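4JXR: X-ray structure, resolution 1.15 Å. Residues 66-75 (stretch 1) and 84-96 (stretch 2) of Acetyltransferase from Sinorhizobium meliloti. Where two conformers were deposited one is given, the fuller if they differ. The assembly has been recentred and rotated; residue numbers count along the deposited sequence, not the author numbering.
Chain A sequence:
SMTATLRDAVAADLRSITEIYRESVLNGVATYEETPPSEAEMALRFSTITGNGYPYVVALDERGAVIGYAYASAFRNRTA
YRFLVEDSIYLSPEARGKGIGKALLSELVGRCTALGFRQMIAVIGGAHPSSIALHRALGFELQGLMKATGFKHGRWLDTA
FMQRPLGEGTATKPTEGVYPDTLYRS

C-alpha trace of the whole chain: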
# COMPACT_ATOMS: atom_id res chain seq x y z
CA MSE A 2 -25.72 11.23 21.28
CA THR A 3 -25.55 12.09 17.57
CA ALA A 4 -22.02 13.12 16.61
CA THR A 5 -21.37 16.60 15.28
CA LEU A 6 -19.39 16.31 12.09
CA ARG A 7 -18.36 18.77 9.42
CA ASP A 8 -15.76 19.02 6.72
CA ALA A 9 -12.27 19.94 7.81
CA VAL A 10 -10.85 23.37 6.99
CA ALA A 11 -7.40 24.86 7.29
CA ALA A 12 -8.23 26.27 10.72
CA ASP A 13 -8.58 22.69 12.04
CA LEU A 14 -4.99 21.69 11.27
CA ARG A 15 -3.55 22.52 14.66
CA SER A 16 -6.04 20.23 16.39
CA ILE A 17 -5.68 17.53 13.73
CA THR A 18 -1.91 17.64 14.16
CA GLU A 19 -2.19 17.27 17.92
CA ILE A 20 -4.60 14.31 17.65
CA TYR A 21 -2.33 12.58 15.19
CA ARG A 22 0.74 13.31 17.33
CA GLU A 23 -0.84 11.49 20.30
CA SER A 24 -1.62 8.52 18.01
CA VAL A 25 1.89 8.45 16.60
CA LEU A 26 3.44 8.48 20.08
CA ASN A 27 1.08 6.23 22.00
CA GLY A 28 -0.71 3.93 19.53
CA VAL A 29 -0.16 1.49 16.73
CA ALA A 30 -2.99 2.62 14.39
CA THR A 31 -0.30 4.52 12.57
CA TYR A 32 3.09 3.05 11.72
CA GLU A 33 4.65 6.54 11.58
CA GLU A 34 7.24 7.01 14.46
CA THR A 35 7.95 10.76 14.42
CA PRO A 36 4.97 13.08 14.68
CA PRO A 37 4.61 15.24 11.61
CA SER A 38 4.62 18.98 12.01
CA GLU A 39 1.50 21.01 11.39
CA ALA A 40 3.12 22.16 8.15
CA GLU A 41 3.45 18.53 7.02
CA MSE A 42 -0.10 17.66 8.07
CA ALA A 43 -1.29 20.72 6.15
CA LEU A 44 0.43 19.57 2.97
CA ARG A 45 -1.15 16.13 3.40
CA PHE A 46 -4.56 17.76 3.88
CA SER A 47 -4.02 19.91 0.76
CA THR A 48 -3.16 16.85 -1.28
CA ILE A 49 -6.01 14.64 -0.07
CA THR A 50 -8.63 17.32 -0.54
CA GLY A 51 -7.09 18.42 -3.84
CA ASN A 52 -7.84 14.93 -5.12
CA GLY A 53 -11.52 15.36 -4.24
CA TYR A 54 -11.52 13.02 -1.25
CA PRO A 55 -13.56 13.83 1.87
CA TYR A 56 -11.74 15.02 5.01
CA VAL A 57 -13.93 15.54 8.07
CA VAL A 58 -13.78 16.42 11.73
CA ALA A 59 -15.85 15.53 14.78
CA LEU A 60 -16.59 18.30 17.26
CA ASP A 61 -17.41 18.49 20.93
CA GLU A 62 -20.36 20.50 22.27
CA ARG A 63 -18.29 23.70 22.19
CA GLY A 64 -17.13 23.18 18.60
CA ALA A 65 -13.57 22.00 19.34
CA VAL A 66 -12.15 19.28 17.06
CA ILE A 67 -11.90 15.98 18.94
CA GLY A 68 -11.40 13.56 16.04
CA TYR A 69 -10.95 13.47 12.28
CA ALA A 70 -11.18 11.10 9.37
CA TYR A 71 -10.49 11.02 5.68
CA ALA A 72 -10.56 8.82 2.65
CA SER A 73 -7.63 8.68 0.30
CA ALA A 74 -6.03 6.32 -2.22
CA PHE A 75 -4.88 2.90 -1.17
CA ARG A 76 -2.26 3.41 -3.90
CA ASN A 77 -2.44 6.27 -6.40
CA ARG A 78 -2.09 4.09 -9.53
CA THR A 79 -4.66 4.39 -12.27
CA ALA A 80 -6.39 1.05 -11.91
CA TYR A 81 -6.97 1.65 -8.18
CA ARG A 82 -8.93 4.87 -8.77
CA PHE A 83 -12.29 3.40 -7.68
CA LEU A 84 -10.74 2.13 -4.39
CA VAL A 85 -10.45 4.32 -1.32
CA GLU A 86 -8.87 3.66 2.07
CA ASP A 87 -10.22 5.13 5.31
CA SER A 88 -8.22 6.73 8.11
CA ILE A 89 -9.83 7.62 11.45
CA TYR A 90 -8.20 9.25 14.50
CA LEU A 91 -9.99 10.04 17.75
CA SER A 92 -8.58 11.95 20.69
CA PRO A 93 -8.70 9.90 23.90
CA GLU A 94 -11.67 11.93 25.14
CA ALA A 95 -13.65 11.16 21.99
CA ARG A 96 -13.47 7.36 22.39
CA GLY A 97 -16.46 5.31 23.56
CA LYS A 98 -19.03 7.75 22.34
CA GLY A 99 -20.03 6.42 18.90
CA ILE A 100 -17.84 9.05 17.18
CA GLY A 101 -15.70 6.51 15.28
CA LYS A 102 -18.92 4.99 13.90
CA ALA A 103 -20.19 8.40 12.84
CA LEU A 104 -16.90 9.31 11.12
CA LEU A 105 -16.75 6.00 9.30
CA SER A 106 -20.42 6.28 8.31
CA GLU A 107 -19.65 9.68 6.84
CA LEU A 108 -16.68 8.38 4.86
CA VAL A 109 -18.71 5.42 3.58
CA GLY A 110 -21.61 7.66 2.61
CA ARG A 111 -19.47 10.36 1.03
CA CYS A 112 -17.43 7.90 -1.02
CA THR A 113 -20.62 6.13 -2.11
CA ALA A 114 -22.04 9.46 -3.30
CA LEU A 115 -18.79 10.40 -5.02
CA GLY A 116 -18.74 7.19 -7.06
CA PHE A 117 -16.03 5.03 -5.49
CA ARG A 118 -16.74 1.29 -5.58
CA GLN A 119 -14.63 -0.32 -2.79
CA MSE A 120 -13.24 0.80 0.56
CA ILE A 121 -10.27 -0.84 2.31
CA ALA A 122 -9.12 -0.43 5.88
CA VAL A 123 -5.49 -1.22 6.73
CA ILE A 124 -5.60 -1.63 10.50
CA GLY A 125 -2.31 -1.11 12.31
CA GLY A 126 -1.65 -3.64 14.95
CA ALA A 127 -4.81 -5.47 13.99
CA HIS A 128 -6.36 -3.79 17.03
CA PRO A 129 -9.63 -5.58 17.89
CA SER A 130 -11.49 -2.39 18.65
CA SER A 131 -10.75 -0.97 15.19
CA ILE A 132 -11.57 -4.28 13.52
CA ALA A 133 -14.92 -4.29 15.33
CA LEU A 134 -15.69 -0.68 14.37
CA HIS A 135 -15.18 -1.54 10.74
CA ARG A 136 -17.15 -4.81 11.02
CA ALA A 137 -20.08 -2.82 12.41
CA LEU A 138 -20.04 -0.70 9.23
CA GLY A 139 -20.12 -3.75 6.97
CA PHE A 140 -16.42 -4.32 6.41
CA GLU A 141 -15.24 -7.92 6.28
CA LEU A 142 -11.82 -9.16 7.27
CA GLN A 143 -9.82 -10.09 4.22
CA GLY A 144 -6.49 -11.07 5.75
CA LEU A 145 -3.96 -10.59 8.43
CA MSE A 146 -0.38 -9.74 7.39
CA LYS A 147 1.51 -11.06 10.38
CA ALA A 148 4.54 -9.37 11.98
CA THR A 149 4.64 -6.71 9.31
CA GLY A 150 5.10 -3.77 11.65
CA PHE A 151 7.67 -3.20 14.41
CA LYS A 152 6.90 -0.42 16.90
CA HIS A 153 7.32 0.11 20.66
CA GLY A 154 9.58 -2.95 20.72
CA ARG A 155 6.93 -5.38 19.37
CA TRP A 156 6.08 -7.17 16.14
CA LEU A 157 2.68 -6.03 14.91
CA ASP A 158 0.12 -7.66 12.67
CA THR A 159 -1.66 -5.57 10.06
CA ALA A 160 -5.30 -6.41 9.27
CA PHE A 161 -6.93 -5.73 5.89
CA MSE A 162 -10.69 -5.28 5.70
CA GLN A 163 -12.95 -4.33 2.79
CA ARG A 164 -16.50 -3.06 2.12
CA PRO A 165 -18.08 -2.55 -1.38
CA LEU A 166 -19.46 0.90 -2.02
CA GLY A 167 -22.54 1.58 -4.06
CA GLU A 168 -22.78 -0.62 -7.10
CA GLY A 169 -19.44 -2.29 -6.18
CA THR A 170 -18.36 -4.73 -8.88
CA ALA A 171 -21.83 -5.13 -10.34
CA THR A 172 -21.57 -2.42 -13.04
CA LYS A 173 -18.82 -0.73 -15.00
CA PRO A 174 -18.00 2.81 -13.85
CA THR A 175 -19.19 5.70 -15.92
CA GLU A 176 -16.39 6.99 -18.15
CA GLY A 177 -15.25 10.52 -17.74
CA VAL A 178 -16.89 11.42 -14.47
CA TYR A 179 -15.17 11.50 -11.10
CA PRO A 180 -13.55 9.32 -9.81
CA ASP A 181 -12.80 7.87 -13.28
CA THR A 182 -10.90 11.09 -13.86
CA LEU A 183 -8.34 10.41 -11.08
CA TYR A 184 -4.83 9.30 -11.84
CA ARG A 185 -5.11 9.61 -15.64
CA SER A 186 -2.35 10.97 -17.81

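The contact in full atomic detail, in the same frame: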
# COMPACT_ATOMS: atom_id res chain seq x y z
N VAL A 66 -12.41 20.53 17.78
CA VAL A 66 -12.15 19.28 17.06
C VAL A 66 -11.62 18.24 18.01
O VAL A 66 -10.61 18.46 18.67
CB VAL A 66 -11.13 19.55 15.95
CG1 VAL A 66 -10.64 18.26 15.33
CG2 VAL A 66 -11.75 20.46 14.88
N ILE A 67 -12.29 17.08 18.06
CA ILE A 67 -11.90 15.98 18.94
C ILE A 67 -11.59 14.69 18.19
O ILE A 67 -11.20 13.71 18.79
CB ILE A 67 -12.95 15.75 20.05
CG1 ILE A 67 -14.32 15.46 19.47
CG2 ILE A 67 -12.98 16.99 20.97
CD1 ILE A 67 -15.35 15.03 20.46
N GLY A 68 -11.77 14.69 16.87
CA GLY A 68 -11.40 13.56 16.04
C GLY A 68 -11.46 13.99 14.60
O GLY A 68 -12.02 15.03 14.28
N TYR A 69 -10.89 13.15 13.71
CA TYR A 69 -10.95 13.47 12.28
C TYR A 69 -10.87 12.17 11.51
O TYR A 69 -10.47 11.12 12.03
CB TYR A 69 -9.86 14.46 11.86
CG TYR A 69 -8.46 13.90 11.84
CD1 TYR A 69 -7.65 13.91 13.00
CD2 TYR A 69 -7.90 13.39 10.71
CE1 TYR A 69 -6.40 13.41 12.98
CE2 TYR A 69 -6.65 12.88 10.69
CZ TYR A 69 -5.86 12.90 11.82
OH TYR A 69 -4.59 12.40 11.85
N ALA A 70 -11.24 12.26 10.24
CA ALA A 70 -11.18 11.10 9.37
C ALA A 70 -11.09 11.57 7.93
O ALA A 70 -11.61 12.63 7.59
CB ALA A 70 -12.42 10.23 9.54
N TYR A 71 -10.50 10.73 7.10
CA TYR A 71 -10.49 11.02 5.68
C TYR A 71 -10.45 9.75 4.89
O TYR A 71 -10.06 8.69 5.41
CB TYR A 71 -9.33 11.96 5.28
CG TYR A 71 -7.96 11.43 5.59
CD1 TYR A 71 -7.29 10.56 4.73
CD2 TYR A 71 -7.27 11.86 6.70
CE1 TYR A 71 -6.04 10.08 5.04
CE2 TYR A 71 -6.00 11.39 6.98
CZ TYR A 71 -5.40 10.50 6.14
OH TYR A 71 -4.13 10.07 6.43
N ALA A 72 -10.83 9.83 3.63
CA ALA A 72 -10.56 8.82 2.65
C ALA A 72 -9.44 9.28 1.76
O ALA A 72 -9.28 10.49 1.52
CB ALA A 72 -11.80 8.51 1.81
N SER A 73 -8.65 8.36 1.26
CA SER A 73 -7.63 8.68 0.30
C SER A 73 -7.34 7.42 -0.52
O SER A 73 -7.99 6.38 -0.37
CB SER A 73 -6.39 9.17 0.99
OG SER A 73 -5.49 9.71 0.01
N ALA A 74 -6.39 7.50 -1.44
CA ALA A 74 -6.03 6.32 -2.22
C ALA A 74 -5.43 5.26 -1.33
O ALA A 74 -4.66 5.55 -0.42
CB ALA A 74 -5.03 6.68 -3.27
N PHE A 75 -5.69 4.00 -1.67
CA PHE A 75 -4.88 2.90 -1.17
C PHE A 75 -3.47 2.99 -1.79
O PHE A 75 -2.47 2.99 -1.10
CB PHE A 75 -5.56 1.58 -1.57
CG PHE A 75 -4.71 0.38 -1.31
CD1 PHE A 75 -4.40 -0.00 -0.04
CD2 PHE A 75 -4.20 -0.38 -2.33
CE1 PHE A 75 -3.56 -1.09 0.21
CE2 PHE A 75 -3.37 -1.46 -2.10
CZ PHE A 75 -3.03 -1.81 -0.83
N LEU A 84 -11.00 2.64 -5.75
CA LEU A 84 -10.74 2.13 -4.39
C LEU A 84 -10.27 3.28 -3.52
O LEU A 84 -9.37 4.03 -3.87
CB LEU A 84 -9.65 1.08 -4.48
CG LEU A 84 -9.11 0.55 -3.14
CD1 LEU A 84 -10.15 -0.15 -2.35
CD2 LEU A 84 -7.91 -0.33 -3.38
N VAL A 85 -10.86 3.38 -2.34
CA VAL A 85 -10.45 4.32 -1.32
C VAL A 85 -10.10 3.55 -0.04
O VAL A 85 -10.57 2.43 0.19
CB VAL A 85 -11.50 5.38 -1.01
CG1 VAL A 85 -11.48 6.48 -2.04
CG2 VAL A 85 -12.90 4.79 -0.88
N GLU A 86 -9.27 4.17 0.77
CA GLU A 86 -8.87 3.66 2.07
C GLU A 86 -9.29 4.67 3.11
O GLU A 86 -9.05 5.88 2.94
CB GLU A 86 -7.37 3.50 2.10
CG GLU A 86 -6.82 3.06 3.44
CD GLU A 86 -5.36 2.71 3.42
OE1 GLU A 86 -4.77 2.52 2.36
OE2 GLU A 86 -4.76 2.61 4.53
N ASP A 87 -9.84 4.23 4.25
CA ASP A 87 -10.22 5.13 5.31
C ASP A 87 -9.16 5.24 6.37
O ASP A 87 -8.50 4.25 6.70
CB ASP A 87 -11.54 4.69 6.01
CG ASP A 87 -11.48 3.41 6.72
OD1 ASP A 87 -11.57 2.33 6.03
OD2 ASP A 87 -11.47 3.43 7.98
N SER A 88 -9.06 6.43 6.95
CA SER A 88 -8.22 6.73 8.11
C SER A 88 -9.05 7.48 9.11
O SER A 88 -9.76 8.42 8.77
CB SER A 88 -7.06 7.61 7.70
OG SER A 88 -6.17 6.94 6.81
N ILE A 89 -9.03 7.05 10.37
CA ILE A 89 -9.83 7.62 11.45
C ILE A 89 -8.96 7.78 12.67
O ILE A 89 -8.33 6.83 13.10
CB ILE A 89 -11.00 6.71 11.80
CG1 ILE A 89 -11.86 6.37 10.61
CG2 ILE A 89 -11.85 7.34 12.92
CD1 ILE A 89 -12.83 5.29 10.94
N TYR A 90 -8.98 8.97 13.28
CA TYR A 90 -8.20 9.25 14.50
C TYR A 90 -9.07 10.01 15.48
O TYR A 90 -9.54 11.09 15.20
CB TYR A 90 -6.94 10.05 14.18
CG TYR A 90 -5.98 9.23 13.34
CD1 TYR A 90 -5.08 8.39 13.94
CD2 TYR A 90 -5.96 9.31 11.97
CE1 TYR A 90 -4.25 7.59 13.19
CE2 TYR A 90 -5.12 8.49 11.21
CZ TYR A 90 -4.30 7.62 11.85
OH TYR A 90 -3.46 6.82 11.10
N LEU A 91 -9.25 9.43 16.66
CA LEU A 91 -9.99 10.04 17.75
C LEU A 91 -9.06 10.42 18.87
O LEU A 91 -8.22 9.62 19.28
CB LEU A 91 -10.96 9.01 18.32
CG LEU A 91 -12.03 8.54 17.39
CD1 LEU A 91 -12.90 7.48 18.04
CD2 LEU A 91 -12.87 9.67 16.87
N SER A 92 -9.24 11.59 19.43
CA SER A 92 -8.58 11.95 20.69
C SER A 92 -9.08 11.00 21.77
O SER A 92 -10.20 10.46 21.71
CB SER A 92 -8.88 13.37 21.06
OG SER A 92 -10.21 13.57 21.37
N PRO A 93 -8.27 10.80 22.83
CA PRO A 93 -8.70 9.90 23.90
C PRO A 93 -10.08 10.23 24.43
O PRO A 93 -10.87 9.30 24.67
CB PRO A 93 -7.62 10.09 24.95
CG PRO A 93 -6.39 10.31 24.12
CD PRO A 93 -6.87 11.22 23.02
N GLU A 94 -10.41 11.51 24.55
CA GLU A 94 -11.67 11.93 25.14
C GLU A 94 -12.87 11.68 24.24
O GLU A 94 -14.01 11.70 24.73
CB GLU A 94 -11.63 13.42 25.50
CG GLU A 94 -11.67 14.34 24.28
CD GLU A 94 -12.26 15.72 24.57
OE1 GLU A 94 -11.48 16.66 24.81
OE2 GLU A 94 -13.51 15.85 24.53
N ALA A 95 -12.60 11.42 22.96
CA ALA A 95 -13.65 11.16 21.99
C ALA A 95 -13.99 9.68 21.87
O ALA A 95 -14.84 9.34 21.07
CB ALA A 95 -13.24 11.67 20.60
N ARG A 96 -13.26 8.80 22.55
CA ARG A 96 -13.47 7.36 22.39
C ARG A 96 -14.65 6.90 23.22
O ARG A 96 -14.94 7.50 24.28
CB ARG A 96 -12.17 6.64 22.70
CG ARG A 96 -11.02 6.99 21.75
CD ARG A 96 -9.63 6.48 22.05
NE ARG A 96 -8.61 7.25 21.29
CZ ARG A 96 -7.31 7.31 21.58
NH1 ARG A 96 -6.82 6.62 22.61
NH2 ARG A 96 -6.48 8.04 20.90
O HOH W 1 -3.46 7.26 8.34
O HOH W 2 -6.61 3.62 -4.32

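Two neighbouring antiparallel strands, 84-91 and the one beginning at Val66, are held together first by their backbones. Three pairs carry two hydrogen bonds each. Tyr69 N donates to Tyr90 O and Tyr90 N to Tyr69 O, both at 2.9 Å; Tyr71 N to Ser88 O and Ser88 N to Tyr71 O are also 2.9 Å; Ser73 N reaches Glu86 O at 3.0 Å, and Glu86 N reaches Ser73 O at 2.8 Å. Between them lie the non-hydrogen-bonded pairs Ala70-Ile89 and Ala72-Asp87, where CA-H...O contacts supplement the ladder, as from Ala70 CA to Ser88 O (3.1 Å) and Ala72 CA to Glu86 O (3.3 Å); a further such pair, Gly68-Leu91, lies beyond Tyr69-Tyr90.

Beyond the last strand residue, Ser92 doubles the grip on one carbonyl. Its N and its OG both donate to Ile67 O, at 3.0 and 2.8 Å; chi1 in the p well places the short hydroxyl where it can do so. At the other end water 2 joins the stretches, accepting from Phe75 N and donating to Leu84 O, each 2.8 Å away.

The face bearing Tyr69, Tyr71, Ser73, Glu86, Ser88 and Tyr90 is rich in aromatic contact. The Tyr69 and Tyr90 rings are nearly parallel but slid apart, with centroids 5.4 Å apart, so they touch with little overlap; Tyr69 CZ lies 3.6 Å from Tyr90 CD2. Tyr71, with chi1 at p, lays one ring face over Ser88, whose CB sits 3.9 Å from the ring centroid. Ser88 CB lies 18° off the ring normal, so a CH-pi contact forms over the face, and the short serine side chain also brings Ser88 OG to 3.6 Å from Tyr71 CE1. Water 1 hydrogen-bonds to Tyr90 OH at 2.8 Å and weakly to Tyr71 OH at 3.5 Å, linking two phenols on this face.

The opposite face carries Ala70 and Ala72, small enough to lie close beside their neighbours: Ala70 CB is 4.0 Å from Ile89 CG1, and Ala72 CB is 4.2 Å from Val85 CB. Gly68 suits a still tighter place, since an ideal CB would fall 2.8 Å from Leu91 CD2, a clash.

Apolar packing closes both ends. Buried Ile67 extends CD1 to within 4.0 Å of Ala95 CB, in the 3-10 segment after the strand. Phe75, also buried, brings CB to 3.5 Å from Leu84 CD2, while its ring edge meets Glu86, with Phe75 CD1 3.5 Å from Glu86 OE1; the Glu86 carboxylate, though buried, is hydrogen-bonded elsewhere in the structure. Together the stretches bury 845 Å², summed over both sides.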